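Local coordinates for intergenic-region protein (Escherichia coli CFT073, PDB 2WJ9) that probably counters host DNA restriction as an antirestriction protein that inhibits restriction enzymes, at residues T143-A148 and V158-L163. Residues are numbered along the deposited sequence; the frame is centred on the assembly and turned at random.
Sequences TYSHHA and VHYYRL
Tyr-144 and Tyr-160 meet in a largely buried helix-helix packing contact, made by van der Waals and CH-pi contacts between two consecutive helices, 132-151 and 154-168, which run antiparallel at 154° with segment axes 8.7 Å apart. Their CB atoms lie 4.0 Å from each other, and from there the two rings part. CG of Tyr-144 stands anti to its carbonyl carbon (chi1 -61°). The ring extends to the other helix, where CD2 is 3.9 Å from His-159 CB, and CE2 is 3.8 Å from Leu-163 CD2, whose branched side chain crosses the tyrosine at about a right angle. A long flat residue suits this place, since the ring fills the seam while its OH hydrogen-bonds to the carbonyl O of Ala-103 on strand 103-107. In Tyr-160, CG is anti to the backbone N (chi1 178°); over one face of its ring lies Ser-145 CB, a CH-pi contact 4.0 Å from the centroid. Serine suits the place because its short side chain lets CB sit on that face, while OG, in the conformer given, hydrogen-bonds back to Leu-141 O in its own helix. At the far end of the ring, Tyr-160 OH hydrogen-bonds to Glu-40 O of the second subunit, tying the helix pair to the dimer interface. The arrangement is that of an antiparallel helical hairpin, two helices joined by a short turn.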
loop_
_atom_site.group_PDB
_atom_site.type_symbol
_atom_site.label_atom_id
_atom_site.label_comp_id
_atom_site.label_asym_id
_atom_site.label_seq_id
_atom_site.Cartn_x
_atom_site.Cartn_y
_atom_site.Cartn_z
ATOM N N THR B 143 -9.381 -2.310 11.320
ATOM C CA THR B 143 -9.517 -0.934 11.826
ATOM C C THR B 143 -9.097 0.097 10.764
ATOM O O THR B 143 -9.844 1.033 10.473
ATOM C CB THR B 143 -8.661 -0.718 13.099
ATOM O OG1 THR B 143 -9.066 -1.660 14.100
ATOM C CG2 THR B 143 -8.824 0.719 13.630
ATOM N N TYR B 144 -7.917 -0.093 10.183
ATOM C CA TYR B 144 -7.363 0.870 9.220
ATOM C C TYR B 144 -8.200 0.958 7.931
ATOM O O TYR B 144 -8.451 2.050 7.403
ATOM C CB TYR B 144 -5.897 0.545 8.869
ATOM C CG TYR B 144 -4.873 0.557 10.011
ATOM C CD1 TYR B 144 -5.203 0.990 11.304
ATOM C CD2 TYR B 144 -3.542 0.154 9.776
ATOM C CE1 TYR B 144 -4.241 0.994 12.336
ATOM C CE2 TYR B 144 -2.591 0.151 10.797
ATOM C CZ TYR B 144 -2.942 0.563 12.068
ATOM O OH TYR B 144 -2.022 0.565 13.091
ATOM N N SER B 145 -8.622 -0.190 7.416
ATOM C CA SER B 145 -9.408 -0.226 6.182
ATOM C C SER B 145 -10.777 0.435 6.375
ATOM O O SER B 145 -11.213 1.227 5.543
ATOM C CB SER B 145 -9.559 -1.663 5.667
ATOM O OG SER B 145 -9.997 -2.554 6.681
ATOM N N HIS B 146 -11.448 0.108 7.479
ATOM C CA HIS B 146 -12.724 0.724 7.811
ATOM C C HIS B 146 -12.586 2.241 7.953
ATOM O O HIS B 146 -13.357 3.008 7.386
ATOM C CB HIS B 146 -13.290 0.094 9.095
ATOM C CG HIS B 146 -14.679 0.531 9.433
ATOM N ND1 HIS B 146 -14.949 1.697 10.121
ATOM C CD2 HIS B 146 -15.877 -0.068 9.222
ATOM C CE1 HIS B 146 -16.255 1.807 10.292
ATOM N NE2 HIS B 146 -16.840 0.751 9.758
ATOM N N HIS B 147 -11.553 2.677 8.675
ATOM C CA HIS B 147 -11.420 4.095 8.984
ATOM C C HIS B 147 -10.985 4.911 7.752
ATOM O O HIS B 147 -11.380 6.072 7.597
ATOM C CB HIS B 147 -10.443 4.287 10.148
ATOM C CG HIS B 147 -10.635 5.573 10.894
ATOM N ND1 HIS B 147 -11.823 5.911 11.506
ATOM C CD2 HIS B 147 -9.784 6.599 11.134
ATOM C CE1 HIS B 147 -11.698 7.093 12.085
ATOM N NE2 HIS B 147 -10.468 7.532 11.875
ATOM N N ALA B 148 -10.199 4.291 6.870
ATOM C CA ALA B 148 -9.862 4.905 5.578
ATOM C C ALA B 148 -11.126 5.167 4.742
ATOM O O ALA B 148 -11.278 6.234 4.133
ATOM C CB ALA B 148 -8.882 4.022 4.801
ATOM N N VAL B 158 -2.640 4.590 3.414
ATOM C CA VAL B 158 -1.240 4.195 3.384
ATOM C C VAL B 158 -0.842 3.284 4.562
ATOM O O VAL B 158 -0.147 2.291 4.352
ATOM C CB VAL B 158 -0.322 5.421 3.277
ATOM C CG1 VAL B 158 1.135 5.036 3.532
ATOM C CG2 VAL B 158 -0.509 6.094 1.908
ATOM N N HIS B 159 -1.302 3.598 5.773
ATOM C CA HIS B 159 -1.131 2.690 6.920
ATOM C C HIS B 159 -1.698 1.285 6.630
ATOM O O HIS B 159 -1.071 0.273 6.963
ATOM C CB HIS B 159 -1.743 3.279 8.204
ATOM C CG HIS B 159 -0.786 4.118 8.999
ATOM N ND1 HIS B 159 0.385 3.614 9.524
ATOM C CD2 HIS B 159 -0.827 5.424 9.359
ATOM C CE1 HIS B 159 1.035 4.577 10.157
ATOM N NE2 HIS B 159 0.318 5.685 10.079
ATOM N N TYR B 160 -2.870 1.219 5.997
ATOM C CA TYR B 160 -3.444 -0.069 5.611
ATOM C C TYR B 160 -2.544 -0.850 4.645
ATOM O O TYR B 160 -2.246 -2.023 4.883
ATOM C CB TYR B 160 -4.833 0.110 4.993
ATOM C CG TYR B 160 -5.450 -1.203 4.532
ATOM C CD1 TYR B 160 -5.837 -2.158 5.459
ATOM C CD2 TYR B 160 -5.606 -1.498 3.183
ATOM C CE1 TYR B 160 -6.381 -3.373 5.064
ATOM C CE2 TYR B 160 -6.168 -2.719 2.767
ATOM C CZ TYR B 160 -6.549 -3.655 3.721
ATOM O OH TYR B 160 -7.109 -4.873 3.335
ATOM N N TYR B 161 -2.103 -0.201 3.564
ATOM C CA TYR B 161 -1.239 -0.873 2.576
ATOM C C TYR B 161 0.098 -1.326 3.211
ATOM O O TYR B 161 0.604 -2.406 2.921
ATOM C CB TYR B 161 -0.993 0.019 1.338
ATOM C CG TYR B 161 -2.128 0.032 0.319
ATOM C CD1 TYR B 161 -2.847 1.189 0.064
ATOM C CD2 TYR B 161 -2.463 -1.113 -0.412
ATOM C CE1 TYR B 161 -3.887 1.210 -0.864
ATOM C CE2 TYR B 161 -3.503 -1.095 -1.346
ATOM C CZ TYR B 161 -4.211 0.067 -1.556
ATOM O OH TYR B 161 -5.242 0.111 -2.470
ATOM N N ARG B 162 0.647 -0.513 4.100
ATOM C CA ARG B 162 1.944 -0.827 4.715
ATOM C C ARG B 162 1.869 -2.037 5.660
ATOM O O ARG B 162 2.722 -2.925 5.615
ATOM C CB ARG B 162 2.524 0.409 5.403
ATOM C CG ARG B 162 3.074 1.406 4.383
ATOM C CD ARG B 162 3.478 2.725 4.991
ATOM N NE ARG B 162 4.163 3.556 4.001
ATOM C CZ ARG B 162 4.514 4.824 4.182
ATOM N NH1 ARG B 162 4.235 5.449 5.321
ATOM N NH2 ARG B 162 5.148 5.464 3.207
ATOM N N LEU B 163 0.840 -2.076 6.493
ATOM C CA LEU B 163 0.599 -3.245 7.358
ATOM C C LEU B 163 0.182 -4.490 6.561
ATOM O O LEU B 163 0.589 -5.612 6.897
ATOM C CB LEU B 163 -0.438 -2.920 8.439
ATOM C CG LEU B 163 -0.709 -4.005 9.493
ATOM C CD1 LEU B 163 0.555 -4.334 10.295
ATOM C CD2 LEU B 163 -1.863 -3.567 10.412
#